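Local coordinates for two-domain protein containing predicted PHP-like metal-dependent phosphoesterase (Bacteroides vulgatus ATCC 8482, PDB 3E38) that binds three zinc ions and is probably a metal-dependent phosphoesterase of the PHP type, although its substrate is not established, at residues Arg124-Lys128 / Gln129-Met133; Glu177-Gln180 / Trp181-Lys185. One frame throughout, in Å; residues are numbered along the deposited sequence.

How the interactions relate
Two short stretches of the same metal-binding domain illustrate a helix end and a helix body, both set against a mixed β-sheet. Interaction 1 comes first along the chain, where helix 119-128 ends and the backbone turns into strand 132-135; interaction 2 lies later, along helix 176-185. Their centres are about 22 Å apart and their nearest atoms about 9 Å, so they do not touch. The sheet is what links them: strand 132-135 runs parallel to strand 165-170, which helix 176-185 packs against, after short strand 173-174. Strand 132-135 leads on toward His137, a ligand of one zinc ion, and the side chain of Ala178 lies about 9 Å from that of His137. Both contacts belong to the sheet-and-helix framework that carries this ligand, without touching the metal.

Interaction 1 (Arg124-Lys128 / Gln129-Met133)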
ATOM      1  N   ARG B 124     -29.172  -9.627  35.707  1.00 31.42           N
ATOM      2  CA  ARG B 124     -29.029 -10.182  37.090  1.00 29.38           C
ATOM      3  C   ARG B 124     -28.135 -11.412  37.112  1.00 27.48           C
ATOM      4  O   ARG B 124     -27.407 -11.611  38.052  1.00 33.85           O
ATOM      5  CB  ARG B 124     -30.374 -10.477  37.770  1.00 28.50           C
ATOM      6  N   GLU B 125     -28.150 -12.205  36.053  1.00 27.79           N
ATOM      7  CA  GLU B 125     -27.281 -13.383  35.938  1.00 27.34           C
ATOM      8  C   GLU B 125     -25.818 -12.994  35.705  1.00 31.26           C
ATOM      9  O   GLU B 125     -24.894 -13.599  36.259  1.00 32.90           O
ATOM     10  CB  GLU B 125     -27.728 -14.262  34.766  1.00 29.79           C
ATOM     11  CG  GLU B 125     -29.122 -14.858  34.957  1.00 36.98           C
ATOM     12  CD  GLU B 125     -29.151 -15.871  36.092  1.00 41.71           C
ATOM     13  OE1 GLU B 125     -28.063 -16.411  36.411  1.00 41.75           O
ATOM     14  OE2 GLU B 125     -30.252 -16.134  36.634  1.00 36.74           O
ATOM     15  N   ALA B 126     -25.619 -12.001  34.832  1.00 30.70           N
ATOM     16  CA  ALA B 126     -24.293 -11.529  34.516  1.00 29.49           C
ATOM     17  C   ALA B 126     -23.715 -10.930  35.789  1.00 31.04           C
ATOM     18  O   ALA B 126     -22.572 -11.196  36.164  1.00 32.40           O
ATOM     19  CB  ALA B 126     -24.313 -10.510  33.357  1.00 33.16           C
ATOM     20  N   LYS B 127     -24.536 -10.169  36.491  1.00 29.49           N
ATOM     21  CA  LYS B 127     -24.118  -9.531  37.733  1.00 29.41           C
ATOM     22  C   LYS B 127     -23.705 -10.558  38.765  1.00 31.36           C
ATOM     23  O   LYS B 127     -22.723 -10.433  39.503  1.00 31.31           O
ATOM     24  CB  LYS B 127     -25.302  -8.767  38.333  1.00 33.24           C
ATOM     25  CG  LYS B 127     -24.975  -8.064  39.641  1.00 31.21           C
ATOM     26  CD  LYS B 127     -23.722  -7.312  39.476  1.00 40.06           C
ATOM     27  CE  LYS B 127     -23.499  -6.289  40.512  1.00 46.25           C
ATOM     28  NZ  LYS B 127     -22.292  -5.515  40.051  1.00 50.91           N
ATOM     29  N   LYS B 128     -24.522 -11.586  38.800  1.00 30.39           N
ATOM     30  CA  LYS B 128     -24.356 -12.683  39.739  1.00 31.72           C
ATOM     31  C   LYS B 128     -23.014 -13.319  39.520  1.00 30.63           C
ATOM     32  O   LYS B 128     -22.397 -13.826  40.438  1.00 32.77           O
ATOM     33  CB  LYS B 128     -25.483 -13.700  39.537  1.00 34.48           C
ATOM     34  CG  LYS B 128     -25.488 -14.861  40.461  1.00 40.45           C
ATOM     35  CD  LYS B 128     -26.721 -15.750  40.206  1.00 45.66           C
ATOM     36  CE  LYS B 128     -26.591 -17.111  40.935  1.00 46.97           C
ATOM     37  NZ  LYS B 128     -27.607 -18.111  40.522  1.00 49.97           N
ATOM     38  N   GLN B 129     -22.547 -13.273  38.288  1.00 27.21           N
ATOM     39  CA  GLN B 129     -21.249 -13.860  37.957  1.00 25.60           C
ATOM     40  C   GLN B 129     -20.165 -12.825  38.196  1.00 25.23           C
ATOM     41  O   GLN B 129     -19.002 -13.064  37.962  1.00 26.38           O
ATOM     42  CB  GLN B 129     -21.204 -14.339  36.507  1.00 25.18           C
ATOM     43  CG  GLN B 129     -22.217 -15.406  36.212  1.00 26.27           C
ATOM     44  CD  GLN B 129     -22.096 -15.959  34.835  1.00 33.83           C
ATOM     45  OE1 GLN B 129     -21.014 -15.944  34.245  1.00 23.39           O
ATOM     46  NE2 GLN B 129     -23.211 -16.470  34.300  1.00 30.63           N
ATOM     47  N   GLY B 130     -20.572 -11.672  38.694  1.00 26.00           N
ATOM     48  CA  GLY B 130     -19.629 -10.572  38.918  1.00 27.69           C
ATOM     49  C   GLY B 130     -18.970 -10.023  37.643  1.00 30.57           C
ATOM     50  O   GLY B 130     -17.853  -9.512  37.669  1.00 33.56           O
ATOM     51  N   ALA B 131     -19.659 -10.193  36.522  1.00 29.47           N
ATOM     52  CA  ALA B 131     -19.210  -9.701  35.198  1.00 28.71           C
ATOM     53  C   ALA B 131     -18.880  -8.215  35.157  1.00 29.63           C
ATOM     54  O   ALA B 131     -19.511  -7.408  35.852  1.00 28.15           O
ATOM     55  CB  ALA B 131     -20.298  -9.957  34.147  1.00 24.11           C
ATOM     56  N   PHE B 132     -17.922  -7.869  34.293  1.00 29.34           N
ATOM     57  CA  PHE B 132     -17.634  -6.452  34.005  1.00 29.78           C
ATOM     58  C   PHE B 132     -18.567  -6.102  32.845  1.00 29.16           C
ATOM     59  O   PHE B 132     -18.595  -6.765  31.805  1.00 28.84           O
ATOM     60  CB  PHE B 132     -16.178  -6.183  33.693  1.00 30.22           C
ATOM     61  CG  PHE B 132     -15.880  -4.734  33.387  1.00 32.22           C
ATOM     62  CD1 PHE B 132     -15.997  -4.248  32.066  1.00 27.08           C
ATOM     63  CD2 PHE B 132     -15.453  -3.856  34.399  1.00 31.21           C
ATOM     64  CE1 PHE B 132     -15.718  -2.911  31.761  1.00 22.51           C
ATOM     65  CE2 PHE B 132     -15.163  -2.508  34.107  1.00 32.32           C
ATOM     66  CZ  PHE B 132     -15.290  -2.039  32.767  1.00 26.90           C
HETATM   67  N   MSE B 133     -19.406  -5.107  33.096  1.00 29.22           N
HETATM   68  CA  MSE B 133     -20.481  -4.746  32.160  1.00 30.96           C
HETATM   69  C   MSE B 133     -20.385  -3.368  31.584  1.00 29.85           C
HETATM   70  O   MSE B 133     -20.222  -2.386  32.305  1.00 30.06           O
HETATM   71  CB  MSE B 133     -21.840  -4.882  32.876  1.00 32.01           C
HETATM   72  CG  MSE B 133     -22.254  -6.373  33.037  1.00 37.80           C
HETATM   73 SE   MSE B 133     -23.627  -6.674  34.352  0.75 42.72          SE
HETATM   74  CE  MSE B 133     -22.580  -6.476  35.979  1.00 47.83           C
TER
HETATM   75  O   HOH W   1     -25.372 -16.209  36.413  1.00 32.04           O
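Ala126 and Ala131 meet methyl to methyl, CB to CB at 4.1 Å, where helix 119-128 ends in a Schellman motif. Ala131 N reaches back to Ala126 O at 3.1 Å, while Gln129 N comes to the same oxygen from the opposite face of the carbonyl plane. One residue on, Gly130 N, above the carbonyl plane of Lys127, bonds to Lys127 O at 2.6 Å. The positive phi of Gly130 (63°), which favours glycine, takes the chain out of the helix.

Met133, present as selenomethionine, returns to the last helical turn. Its SE lies 4.0 Å from Ala126 CB, and the bend at chi3 (-75°) turns CE toward the lysine, 3.8 Å from Lys127 CD. The lysine chain crosses it at about a right angle. With CG opposite the backbone N (chi1 180°) and a bend at the next bond, the lysine carries NZ to its hydrogen bond with Gly161 O.

On the polar side Gln129 runs out extended, CG 3.2 Å from Glu125 O. A water donates to Glu125 O and Glu125 OE1 and accepts from Gln129 NE2, while the amide also pairs with Ser109 and Asp110. The chemistry implies a divided helix end: backbone N-H groups and a water take up the carbonyls of Glu125, Ala126 and Lys127, and on the apolar side Ala126 and Met133 pack against Ala105 of strand 102-106.

Interaction 2 (Glu177-Gln180 / Trp181-Lys185); sequences EAIQ and WCLDK
Gln180 and Asp184, one helical turn apart, join amide to carboxylate. Gln180 NE2 gives its stronger bond to Asp184 OD1 at 2.9 Å, on the syn side of the oxygen though 34° out of the carboxylate plane; a weak, longer one goes to OD2. The two flat groups are turned 49° against each other. Gln180 gets there by folding at chi2 (57°), which swings its amide along the helix, with OE1 passing 4.0 Å from Leu183 CD1. A leucine in place of Gln180 would probably leave the Asp184 carboxylate without its amide donor and freer to turn.

Trp181 folds back along the preceding turn. Glu177 O, which accepts from Trp181 N at 3.3 Å, also stands over one face of the indole near its rim, and the ring's CE3 lies 4.3 Å from Ala178 CB. Trp135 meets the indole with nearly parallel planes, and Trp150 is edge-to-face with it.

Each backbone N-H from Trp181 to Asp184 donates to the carbonyl four residues before it. Ala178 and Ile179 face strand 165-170, and Cys182 and Leu183 reach Met189 of strand 188-192: this is an amphipathic helix that forms the connection of a β-α-β crossover between these parallel strands.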
ATOM      1  N   GLU B 177     -20.656  11.803  23.409  1.00 30.74           N
ATOM      2  CA  GLU B 177     -21.638  12.027  24.478  1.00 31.37           C
ATOM      3  C   GLU B 177     -21.252  11.076  25.602  1.00 31.62           C
ATOM      4  O   GLU B 177     -21.452  11.377  26.777  1.00 32.23           O
ATOM      5  CB  GLU B 177     -23.085  11.761  24.031  1.00 29.72           C
ATOM      6  CG  GLU B 177     -23.586  12.585  22.836  1.00 32.72           C
ATOM      7  CD  GLU B 177     -23.069  12.121  21.468  1.00 24.01           C
ATOM      8  OE1 GLU B 177     -22.242  11.188  21.390  1.00 31.40           O
ATOM      9  OE2 GLU B 177     -23.505  12.720  20.466  1.00 38.25           O
ATOM     10  N   ALA B 178     -20.651   9.950  25.216  1.00 25.68           N
ATOM     11  CA  ALA B 178     -20.320   8.889  26.175  1.00 29.08           C
ATOM     12  C   ALA B 178     -19.147   9.292  27.019  1.00 32.31           C
ATOM     13  O   ALA B 178     -19.024   8.897  28.173  1.00 36.53           O
ATOM     14  CB  ALA B 178     -20.010   7.535  25.451  1.00 26.55           C
ATOM     15  N   ILE B 179     -18.271  10.089  26.425  1.00 32.91           N
ATOM     16  CA  ILE B 179     -17.066  10.542  27.122  1.00 31.54           C
ATOM     17  C   ILE B 179     -17.524  11.302  28.363  1.00 30.37           C
ATOM     18  O   ILE B 179     -17.090  11.026  29.474  1.00 28.98           O
ATOM     19  CB  ILE B 179     -16.108  11.401  26.214  1.00 30.52           C
ATOM     20  CG1 ILE B 179     -15.571  10.554  25.055  1.00 29.72           C
ATOM     21  CG2 ILE B 179     -14.938  11.943  27.013  1.00 32.58           C
ATOM     22  CD1 ILE B 179     -14.961  11.356  23.942  1.00 26.75           C
ATOM     23  N   GLN B 180     -18.456  12.208  28.160  1.00 29.04           N
ATOM     24  CA  GLN B 180     -18.921  13.069  29.245  1.00 32.01           C
ATOM     25  C   GLN B 180     -19.638  12.247  30.296  1.00 31.49           C
ATOM     26  O   GLN B 180     -19.643  12.573  31.486  1.00 36.00           O
ATOM     27  CB  GLN B 180     -19.830  14.180  28.699  1.00 32.19           C
ATOM     28  CG  GLN B 180     -20.153  15.253  29.700  1.00 33.88           C
ATOM     29  CD  GLN B 180     -18.895  15.896  30.250  1.00 40.99           C
ATOM     30  OE1 GLN B 180     -17.998  16.280  29.500  1.00 43.94           O
ATOM     31  NE2 GLN B 180     -18.824  16.015  31.572  1.00 27.32           N
ATOM     32  N   TRP B 181     -20.257  11.177  29.842  1.00 30.95           N
ATOM     33  CA  TRP B 181     -21.009  10.278  30.741  1.00 30.09           C
ATOM     34  C   TRP B 181     -20.048   9.566  31.650  1.00 28.90           C
ATOM     35  O   TRP B 181     -20.235   9.511  32.857  1.00 28.59           O
ATOM     36  CB  TRP B 181     -21.852   9.258  29.979  1.00 30.29           C
ATOM     37  CG  TRP B 181     -23.035   9.900  29.370  1.00 34.27           C
ATOM     38  CD1 TRP B 181     -23.666  11.010  29.839  1.00 34.02           C
ATOM     39  CD2 TRP B 181     -23.820   9.437  28.260  1.00 23.08           C
ATOM     40  NE1 TRP B 181     -24.745  11.319  29.047  1.00 27.35           N
ATOM     41  CE2 TRP B 181     -24.878  10.354  28.090  1.00 32.61           C
ATOM     42  CE3 TRP B 181     -23.757   8.346  27.432  1.00 32.61           C
ATOM     43  CZ2 TRP B 181     -25.819  10.220  27.093  1.00 30.83           C
ATOM     44  CZ3 TRP B 181     -24.704   8.207  26.449  1.00 32.11           C
ATOM     45  CH2 TRP B 181     -25.708   9.129  26.277  1.00 25.85           C
ATOM     46  N   CYS B 182     -19.006   9.038  31.050  1.00 28.14           N
ATOM     47  CA  CYS B 182     -17.985   8.328  31.815  1.00 31.05           C
ATOM     48  C   CYS B 182     -17.283   9.267  32.785  1.00 30.75           C
ATOM     49  O   CYS B 182     -16.966   8.881  33.925  1.00 30.89           O
ATOM     50  CB  CYS B 182     -16.961   7.676  30.912  1.00 29.86           C
ATOM     51  SG  CYS B 182     -17.633   6.378  29.871  1.00 33.66           S
ATOM     52  N   LEU B 183     -17.128  10.518  32.364  1.00 31.33           N
ATOM     53  CA  LEU B 183     -16.461  11.521  33.202  1.00 33.89           C
ATOM     54  C   LEU B 183     -17.364  11.844  34.396  1.00 33.85           C
ATOM     55  O   LEU B 183     -16.918  11.820  35.539  1.00 34.16           O
ATOM     56  CB  LEU B 183     -16.063  12.813  32.455  1.00 33.02           C
ATOM     57  CG  LEU B 183     -15.043  12.716  31.317  1.00 36.18           C
ATOM     58  CD1 LEU B 183     -14.820  14.115  30.733  1.00 28.90           C
ATOM     59  CD2 LEU B 183     -13.698  12.060  31.726  1.00 29.78           C
ATOM     60  N   ASP B 184     -18.645  12.041  34.137  1.00 35.10           N
ATOM     61  CA  ASP B 184     -19.586  12.420  35.214  1.00 35.36           C
ATOM     62  C   ASP B 184     -19.935  11.263  36.133  1.00 36.79           C
ATOM     63  O   ASP B 184     -20.111  11.440  37.330  1.00 37.24           O
ATOM     64  CB  ASP B 184     -20.890  12.961  34.644  1.00 36.00           C
ATOM     65  CG  ASP B 184     -20.691  14.237  33.840  1.00 40.65           C
ATOM     66  OD1 ASP B 184     -19.696  14.953  34.095  1.00 39.28           O
ATOM     67  OD2 ASP B 184     -21.532  14.511  32.952  1.00 42.97           O
ATOM     68  N   LYS B 185     -19.975  10.065  35.574  1.00 37.78           N
ATOM     69  CA  LYS B 185     -20.436   8.884  36.317  1.00 35.92           C
ATOM     70  C   LYS B 185     -19.301   7.961  36.767  1.00 37.12           C
ATOM     71  O   LYS B 185     -19.515   6.886  37.315  1.00 40.02           O
ATOM     72  CB  LYS B 185     -21.489   8.173  35.450  1.00 37.50           C
ATOM     73  CG  LYS B 185     -22.838   8.887  35.587  1.00 34.33           C
ATOM     74  CD  LYS B 185     -23.810   8.820  34.392  1.00 42.87           C
ATOM     75  CE  LYS B 185     -25.112   9.640  34.772  1.00 49.29           C
ATOM     76  NZ  LYS B 185     -25.930  10.240  33.640  1.00 52.60           N
TER